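Local coordinates for acetyltransferase, GNAT family (Streptococcus pneumoniae, PDB 2ATR), which is of unknown specific function but, as a GNAT-family acetyltransferase, probably transfers an acetyl group from acetyl-coenzyme A to an unidentified acceptor, at residues 57-69 against 88-102. Numbering follows the deposited sequence.
Sequences IRLVGDGFSSVFV and MKEALGNFKEAYQVQ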
ATOM      1  N   ILE A  57      -3.413  -3.610   1.477  1.00 25.37           N
ATOM      2  CA  ILE A  57      -2.416  -3.050   0.511  1.00 25.79           C
ATOM      3  C   ILE A  57      -3.155  -2.834  -0.789  1.00 26.36           C
ATOM      4  O   ILE A  57      -4.030  -3.622  -1.138  1.00 26.00           O
ATOM      5  CB  ILE A  57      -1.108  -3.888   0.351  1.00 26.32           C
ATOM      6  CG1 ILE A  57      -0.046  -3.159  -0.581  1.00 21.75           C
ATOM      7  CG2 ILE A  57      -1.457  -5.306  -0.183  1.00 23.00           C
ATOM      8  CD1 ILE A  57       1.369  -3.863  -0.523  1.00 23.59           C
ATOM      9  N   ARG A  58      -2.865  -1.723  -1.463  1.00 25.58           N
ATOM     10  CA  ARG A  58      -3.488  -1.394  -2.714  1.00 25.89           C
ATOM     11  C   ARG A  58      -2.416  -0.868  -3.693  1.00 26.63           C
ATOM     12  O   ARG A  58      -1.697   0.121  -3.443  1.00 26.26           O
ATOM     13  CB  ARG A  58      -4.573  -0.326  -2.518  1.00 26.19           C
ATOM     14  CG  ARG A  58      -5.392  -0.027  -3.708  1.00 28.72           C
ATOM     15  CD  ARG A  58      -6.638   0.779  -3.341  1.00 24.73           C
ATOM     16  NE  ARG A  58      -6.371   2.203  -3.088  1.00 23.68           N
ATOM     17  CZ  ARG A  58      -6.257   3.157  -4.006  1.00 24.56           C
ATOM     18  NH1 ARG A  58      -6.244   2.896  -5.323  1.00 22.41           N
ATOM     19  NH2 ARG A  58      -6.099   4.402  -3.606  1.00 25.81           N
ATOM     20  N   LEU A  59      -2.304  -1.562  -4.812  1.00 27.13           N
ATOM     21  CA  LEU A  59      -1.340  -1.179  -5.859  1.00 26.52           C
ATOM     22  C   LEU A  59      -2.062  -0.582  -7.022  1.00 24.94           C
ATOM     23  O   LEU A  59      -3.170  -0.996  -7.328  1.00 26.69           O
ATOM     24  CB  LEU A  59      -0.562  -2.402  -6.326  1.00 25.67           C
ATOM     25  CG  LEU A  59       0.158  -3.320  -5.351  1.00 27.06           C
ATOM     26  CD1 LEU A  59       0.945  -4.312  -6.175  1.00 27.70           C
ATOM     27  CD2 LEU A  59       1.059  -2.573  -4.433  1.00 24.86           C
ATOM     28  N   VAL A  60      -1.417   0.382  -7.688  1.00 25.89           N
ATOM     29  CA  VAL A  60      -1.955   1.109  -8.838  1.00 23.37           C
ATOM     30  C   VAL A  60      -0.880   1.258  -9.929  1.00 24.95           C
ATOM     31  O   VAL A  60       0.313   1.036  -9.667  1.00 24.24           O
ATOM     32  CB  VAL A  60      -2.489   2.542  -8.465  1.00 24.09           C
ATOM     33  CG1 VAL A  60      -3.658   2.435  -7.432  1.00 23.03           C
ATOM     34  CG2 VAL A  60      -1.364   3.453  -7.977  1.00 21.56           C
ATOM     35  N   GLY A  61      -1.299   1.662 -11.125  1.00 24.90           N
ATOM     36  CA  GLY A  61      -0.333   1.845 -12.227  1.00 26.28           C
ATOM     37  C   GLY A  61      -0.771   1.049 -13.420  1.00 26.79           C
ATOM     38  O   GLY A  61      -1.912   0.582 -13.480  1.00 27.39           O
ATOM     39  N   ASP A  62       0.122   0.902 -14.394  1.00 28.58           N
ATOM     40  CA  ASP A  62      -0.242   0.176 -15.638  1.00 28.39           C
ATOM     41  C   ASP A  62      -0.010  -1.339 -15.506  1.00 28.49           C
ATOM     42  O   ASP A  62      -0.553  -2.110 -16.304  1.00 30.26           O
ATOM     43  CB  ASP A  62       0.423   0.803 -16.885  1.00 26.89           C
ATOM     44  CG  ASP A  62       1.939   0.672 -16.855  1.00 26.54           C
ATOM     45  OD1 ASP A  62       2.472  -0.368 -16.498  1.00 26.98           O
ATOM     46  OD2 ASP A  62       2.618   1.620 -17.142  1.00 27.90           O
ATOM     47  N   GLY A  63       0.763  -1.766 -14.510  1.00 27.55           N
ATOM     48  CA  GLY A  63       0.972  -3.162 -14.226  1.00 28.51           C
ATOM     49  C   GLY A  63       2.078  -3.783 -15.061  1.00 29.63           C
ATOM     50  O   GLY A  63       2.370  -4.975 -14.916  1.00 31.22           O
ATOM     51  N   PHE A  64       2.719  -2.985 -15.906  1.00 28.77           N
ATOM     52  CA  PHE A  64       3.767  -3.517 -16.808  1.00 29.96           C
ATOM     53  C   PHE A  64       5.021  -2.709 -16.741  1.00 28.49           C
ATOM     54  O   PHE A  64       6.076  -3.225 -16.383  1.00 29.84           O
ATOM     55  CB  PHE A  64       3.265  -3.606 -18.284  1.00 30.25           C
ATOM     56  CG  PHE A  64       2.214  -4.650 -18.495  1.00 33.70           C
ATOM     57  CD1 PHE A  64       2.586  -5.992 -18.683  1.00 37.49           C
ATOM     58  CD2 PHE A  64       0.863  -4.309 -18.513  1.00 32.73           C
ATOM     59  CE1 PHE A  64       1.614  -7.006 -18.872  1.00 37.56           C
ATOM     60  CE2 PHE A  64      -0.129  -5.302 -18.735  1.00 37.97           C
ATOM     61  CZ  PHE A  64       0.247  -6.660 -18.910  1.00 38.04           C
ATOM     62  N   SER A  65       4.942  -1.441 -17.118  1.00 28.51           N
ATOM     63  CA  SER A  65       6.102  -0.546 -16.948  1.00 29.98           C
ATOM     64  C   SER A  65       6.181   0.069 -15.548  1.00 28.70           C
ATOM     65  O   SER A  65       7.285   0.390 -15.082  1.00 28.39           O
ATOM     66  CB  SER A  65       6.145   0.560 -17.987  1.00 28.99           C
ATOM     67  OG  SER A  65       6.030  -0.024 -19.286  1.00 36.65           O
ATOM     68  N   SER A  66       5.015   0.245 -14.908  1.00 28.59           N
ATOM     69  CA  SER A  66       4.932   0.975 -13.636  1.00 28.94           C
ATOM     70  C   SER A  66       3.838   0.446 -12.727  1.00 26.88           C
ATOM     71  O   SER A  66       2.676   0.268 -13.154  1.00 26.00           O
ATOM     72  CB  SER A  66       4.709   2.464 -13.855  1.00 29.61           C
ATOM     73  OG  SER A  66       3.402   2.655 -14.388  1.00 38.27           O
ATOM     74  N   VAL A  67       4.250   0.197 -11.484  1.00 26.45           N
ATOM     75  CA  VAL A  67       3.425  -0.215 -10.376  1.00 27.05           C
ATOM     76  C   VAL A  67       3.774   0.693  -9.156  1.00 27.17           C
ATOM     77  O   VAL A  67       4.937   1.036  -8.922  1.00 29.09           O
ATOM     78  CB  VAL A  67       3.637  -1.701 -10.038  1.00 26.62           C
ATOM     79  CG1 VAL A  67       2.845  -2.107  -8.724  1.00 24.60           C
ATOM     80  CG2 VAL A  67       3.206  -2.626 -11.248  1.00 25.97           C
ATOM     81  N   PHE A  68       2.758   1.151  -8.447  1.00 26.54           N
ATOM     82  CA  PHE A  68       2.977   2.053  -7.286  1.00 27.11           C
ATOM     83  C   PHE A  68       2.254   1.430  -6.107  1.00 25.23           C
ATOM     84  O   PHE A  68       1.104   0.983  -6.272  1.00 25.34           O
ATOM     85  CB  PHE A  68       2.462   3.474  -7.564  1.00 27.40           C
ATOM     86  CG  PHE A  68       3.130   4.134  -8.764  1.00 33.23           C
ATOM     87  CD1 PHE A  68       4.282   4.907  -8.593  1.00 32.32           C
ATOM     88  CD2 PHE A  68       2.657   3.899 -10.066  1.00 33.44           C
ATOM     89  CE1 PHE A  68       4.910   5.523  -9.683  1.00 34.89           C
ATOM     90  CE2 PHE A  68       3.300   4.467 -11.151  1.00 34.24           C
ATOM     91  CZ  PHE A  68       4.424   5.301 -10.950  1.00 35.78           C
ATOM     92  N   VAL A  69       2.923   1.392  -4.958  1.00 25.38           N
ATOM     93  CA  VAL A  69       2.316   0.895  -3.712  1.00 25.50           C
ATOM     94  C   VAL A  69       1.545   2.101  -3.191  1.00 25.69           C
ATOM     95  O   VAL A  69       2.130   3.046  -2.638  1.00 23.95           O
ATOM     96  CB  VAL A  69       3.348   0.396  -2.614  1.00 25.76           C
ATOM     97  CG1 VAL A  69       2.565   0.012  -1.301  1.00 25.75           C
ATOM     98  CG2 VAL A  69       4.134  -0.841  -3.078  1.00 26.51           C
HETATM   99  N   MSE A  88       2.917  -6.804   1.488  1.00 26.52           N
HETATM  100  CA  MSE A  88       3.907  -6.407   0.479  1.00 28.01           C
HETATM  101  C   MSE A  88       4.368  -7.609  -0.379  1.00 28.89           C
HETATM  102  O   MSE A  88       4.361  -7.564  -1.614  1.00 29.52           O
HETATM  103  CB  MSE A  88       5.095  -5.699   1.193  1.00 26.30           C
HETATM  104  CG  MSE A  88       4.820  -4.189   1.582  1.00 28.16           C
HETATM  105 SE   MSE A  88       4.795  -2.997   0.198  1.00 24.72          SE
HETATM  106  CE  MSE A  88       6.596  -2.936  -0.099  1.00 29.89           C
ATOM    107  N   LYS A  89       4.760  -8.693   0.275  1.00 30.65           N
ATOM    108  CA  LYS A  89       5.252  -9.888  -0.457  1.00 31.98           C
ATOM    109  C   LYS A  89       4.197 -10.529  -1.335  1.00 31.96           C
ATOM    110  O   LYS A  89       4.485 -10.825  -2.511  1.00 32.47           O
ATOM    111  CB  LYS A  89       5.932 -10.890   0.491  1.00 33.31           C
ATOM    112  CG  LYS A  89       7.209 -10.330   1.139  1.00 35.78           C
ATOM    113  CD  LYS A  89       7.746 -11.254   2.273  1.00 41.08           C
ATOM    114  CE  LYS A  89       8.912 -10.648   2.988  1.00 45.06           C
ATOM    115  NZ  LYS A  89       9.995 -10.152   2.055  1.00 49.13           N
ATOM    116  N   GLU A  90       2.966 -10.666  -0.839  1.00 31.28           N
ATOM    117  CA  GLU A  90       1.862 -11.178  -1.702  1.00 32.43           C
ATOM    118  C   GLU A  90       1.436 -10.267  -2.851  1.00 31.48           C
ATOM    119  O   GLU A  90       1.243 -10.740  -3.992  1.00 29.73           O
ATOM    120  CB  GLU A  90       0.613 -11.561  -0.915  1.00 32.55           C
ATOM    121  CG  GLU A  90       0.850 -12.644   0.153  1.00 40.53           C
ATOM    122  CD  GLU A  90       1.417 -13.948  -0.430  1.00 46.31           C
ATOM    123  OE1 GLU A  90       1.010 -14.340  -1.547  1.00 46.55           O
ATOM    124  OE2 GLU A  90       2.290 -14.569   0.228  1.00 49.81           O
ATOM    125  N   ALA A  91       1.249  -8.973  -2.565  1.00 29.57           N
ATOM    126  CA  ALA A  91       0.824  -8.063  -3.642  1.00 28.85           C
ATOM    127  C   ALA A  91       1.915  -7.922  -4.701  1.00 28.66           C
ATOM    128  O   ALA A  91       1.629  -8.078  -5.877  1.00 28.69           O
ATOM    129  CB  ALA A  91       0.400  -6.698  -3.097  1.00 27.18           C
ATOM    130  N   LEU A  92       3.160  -7.683  -4.292  1.00 29.27           N
ATOM    131  CA  LEU A  92       4.239  -7.427  -5.265  1.00 31.16           C
ATOM    132  C   LEU A  92       4.652  -8.692  -6.037  1.00 33.13           C
ATOM    133  O   LEU A  92       5.264  -8.586  -7.094  1.00 33.34           O
ATOM    134  CB  LEU A  92       5.462  -6.809  -4.589  1.00 30.81           C
ATOM    135  CG  LEU A  92       5.272  -5.383  -4.050  1.00 30.49           C
ATOM    136  CD1 LEU A  92       6.511  -5.001  -3.335  1.00 32.43           C
ATOM    137  CD2 LEU A  92       4.913  -4.439  -5.215  1.00 32.84           C
ATOM    138  N   GLY A  93       4.318  -9.870  -5.484  1.00 34.23           N
ATOM    139  CA  GLY A  93       4.537 -11.159  -6.139  1.00 35.93           C
ATOM    140  C   GLY A  93       3.873 -11.261  -7.502  1.00 37.12           C
ATOM    141  O   GLY A  93       4.336 -12.000  -8.408  1.00 37.74           O
ATOM    142  N   ASN A  94       2.795 -10.503  -7.670  1.00 36.68           N
ATOM    143  CA  ASN A  94       2.127 -10.406  -8.951  1.00 37.11           C
ATOM    144  C   ASN A  94       2.862  -9.544  -9.962  1.00 37.07           C
ATOM    145  O   ASN A  94       2.506  -9.536 -11.134  1.00 36.57           O
ATOM    146  CB  ASN A  94       0.720  -9.872  -8.768  1.00 37.26           C
ATOM    147  CG  ASN A  94      -0.076 -10.710  -7.815  1.00 40.19           C
ATOM    148  OD1 ASN A  94      -0.229 -10.368  -6.631  1.00 42.70           O
ATOM    149  ND2 ASN A  94      -0.541 -11.847  -8.300  1.00 38.15           N
ATOM    150  N   PHE A  95       3.899  -8.832  -9.526  1.00 36.31           N
ATOM    151  CA  PHE A  95       4.437  -7.771 -10.370  1.00 35.52           C
ATOM    152  C   PHE A  95       5.925  -7.783 -10.395  1.00 35.60           C
ATOM    153  O   PHE A  95       6.542  -6.728 -10.577  1.00 35.60           O
ATOM    154  CB  PHE A  95       3.872  -6.404  -9.967  1.00 33.59           C
ATOM    155  CG  PHE A  95       2.395  -6.283 -10.213  1.00 33.06           C
ATOM    156  CD1 PHE A  95       1.904  -6.119 -11.497  1.00 30.94           C
ATOM    157  CD2 PHE A  95       1.480  -6.382  -9.162  1.00 33.69           C
ATOM    158  CE1 PHE A  95       0.566  -6.081 -11.733  1.00 32.67           C
ATOM    159  CE2 PHE A  95       0.131  -6.307  -9.397  1.00 34.13           C
ATOM    160  CZ  PHE A  95      -0.328  -6.145 -10.682  1.00 33.80           C
ATOM    161  N   LYS A  96       6.491  -8.987 -10.265  1.00 35.44           N
ATOM    162  CA  LYS A  96       7.945  -9.153 -10.072  1.00 36.55           C
ATOM    163  C   LYS A  96       8.793  -8.798 -11.288  1.00 35.68           C
ATOM    164  O   LYS A  96      10.006  -8.586 -11.164  1.00 35.26           O
ATOM    165  CB  LYS A  96       8.294 -10.571  -9.547  1.00 38.02           C
ATOM    166  CG  LYS A  96       7.906 -11.736 -10.492  1.00 42.49           C
ATOM    167  CD  LYS A  96       7.653 -13.080  -9.717  1.00 47.81           C
ATOM    168  CE  LYS A  96       7.613 -14.350 -10.662  1.00 50.62           C
ATOM    169  NZ  LYS A  96       7.076 -14.036 -12.061  1.00 52.62           N
ATOM    170  N   GLU A  97       8.146  -8.701 -12.456  1.00 34.64           N
ATOM    171  CA  GLU A  97       8.820  -8.281 -13.684  1.00 35.37           C
ATOM    172  C   GLU A  97       8.388  -6.860 -14.139  1.00 34.20           C
ATOM    173  O   GLU A  97       8.888  -6.397 -15.153  1.00 33.88           O
ATOM    174  CB  GLU A  97       8.601  -9.321 -14.822  1.00 35.72           C
ATOM    175  CG  GLU A  97       8.744 -10.778 -14.331  1.00 42.09           C
ATOM    176  CD  GLU A  97       9.491 -11.698 -15.311  1.00 52.77           C
ATOM    177  OE1 GLU A  97       9.259 -11.581 -16.545  1.00 54.29           O
ATOM    178  OE2 GLU A  97      10.312 -12.549 -14.835  1.00 57.47           O
ATOM    179  N   ALA A  98       7.504  -6.182 -13.396  1.00 31.12           N
ATOM    180  CA  ALA A  98       7.139  -4.775 -13.733  1.00 32.07           C
ATOM    181  C   ALA A  98       8.412  -3.973 -13.813  1.00 30.63           C
ATOM    182  O   ALA A  98       9.285  -4.111 -12.969  1.00 32.02           O
ATOM    183  CB  ALA A  98       6.160  -4.124 -12.699  1.00 30.13           C
ATOM    184  N   TYR A  99       8.536  -3.158 -14.834  1.00 30.71           N
ATOM    185  CA  TYR A  99       9.771  -2.392 -15.055  1.00 30.74           C
ATOM    186  C   TYR A  99      10.255  -1.556 -13.844  1.00 30.16           C
ATOM    187  O   TYR A  99      11.396  -1.720 -13.367  1.00 28.97           O
ATOM    188  CB  TYR A  99       9.768  -1.614 -16.421  1.00 31.56           C
ATOM    189  CG  TYR A  99      11.102  -0.909 -16.642  1.00 34.68           C
ATOM    190  CD1 TYR A  99      12.261  -1.632 -16.941  1.00 40.67           C
ATOM    191  CD2 TYR A  99      11.211   0.468 -16.474  1.00 38.04           C
ATOM    192  CE1 TYR A  99      13.503  -0.985 -17.087  1.00 41.35           C
ATOM    193  CE2 TYR A  99      12.460   1.119 -16.601  1.00 43.65           C
ATOM    194  CZ  TYR A  99      13.579   0.375 -16.901  1.00 43.09           C
ATOM    195  OH  TYR A  99      14.788   1.020 -17.043  1.00 51.85           O
ATOM    196  N   GLN A 100       9.387  -0.708 -13.302  1.00 29.92           N
ATOM    197  CA  GLN A 100       9.718   0.061 -12.095  1.00 28.52           C
ATOM    198  C   GLN A 100       8.618  -0.088 -11.092  1.00 28.18           C
ATOM    199  O   GLN A 100       7.422  -0.025 -11.445  1.00 27.85           O
ATOM    200  CB  GLN A 100       9.900   1.551 -12.391  1.00 30.30           C
ATOM    201  CG  GLN A 100      11.110   1.809 -13.237  1.00 32.04           C
ATOM    202  CD  GLN A 100      11.294   3.265 -13.501  1.00 38.68           C
ATOM    203  OE1 GLN A 100      10.419   3.939 -14.072  1.00 43.16           O
ATOM    204  NE2 GLN A 100      12.428   3.777 -13.079  1.00 40.63           N
ATOM    205  N   VAL A 101       9.006  -0.307  -9.835  1.00 25.88           N
ATOM    206  CA  VAL A 101       8.008  -0.331  -8.779  1.00 25.15           C
ATOM    207  C   VAL A 101       8.428   0.720  -7.747  1.00 25.11           C
ATOM    208  O   VAL A 101       9.581   0.720  -7.305  1.00 25.42           O
ATOM    209  CB  VAL A 101       7.882  -1.721  -8.161  1.00 25.36           C
ATOM    210  CG1 VAL A 101       6.882  -1.677  -7.035  1.00 25.33           C
ATOM    211  CG2 VAL A 101       7.436  -2.765  -9.254  1.00 23.60           C
ATOM    212  N   GLN A 102       7.500   1.620  -7.399  1.00 24.27           N
ATOM    213  CA  GLN A 102       7.805   2.733  -6.529  1.00 24.18           C
ATOM    214  C   GLN A 102       6.745   2.966  -5.470  1.00 25.03           C
ATOM    215  O   GLN A 102       5.688   2.353  -5.496  1.00 25.38           O
ATOM    216  CB  GLN A 102       8.010   4.020  -7.349  1.00 23.19           C
ATOM    217  CG  GLN A 102       9.165   3.942  -8.325  1.00 25.86           C
ATOM    218  CD  GLN A 102       9.350   5.236  -9.058  1.00 31.70           C
ATOM    219  OE1 GLN A 102       9.759   6.220  -8.486  1.00 35.57           O
ATOM    220  NE2 GLN A 102       9.016   5.246 -10.308  1.00 37.51           N
TER
HETATM  221  O   HOH W   1       6.778   2.788 -10.821  1.00 31.40           O
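Met88, a selenomethionine, bends at chi2 and chi3 and brings SE to 3.6 Å from Ile57 CD1. SE also lies 4.0 Å from both CG1 and CG2 of Val69, and Met88 crosses both side chains at about a right angle. Ala91 turns its CB to Ile57 CG2, at 3.7 Å, and to Leu59 CD1, which Leu92 CD2 meets more loosely. Leu59 CD1 and Val67 CG2 approach the Phe95 ring obliquely from the same side, near CD2 and CD1 respectively. Gly63 O sits at the ring edge, 3.6 Å from CD1 of Phe95. The turn from Phe95 to Ala98 brings Ala98 CB to 3.6 Å from Val67 CG2. Val67 CG1 is anti to the backbone N (chi1 174°), leaving CG2 to meet both Phe95 and Ala98. Tyr99 N donates to Phe64 O at 2.9 Å, and Gln100 N to Ser65 O. From there the strands pair in parallel: Val67 N bonds to Gln100 O, Gln102 N to Val67 O, Val69 N to Gln102 O. Away from the helix, Gln102 runs beside Phe68. Helix 83-92 covers strands 52-61 and 66-74 on one face. With strands 66-74 and 100-102 it forms the beta-alpha-beta unit of the GNAT fold, which in relatives helps bind acetyl-CoA.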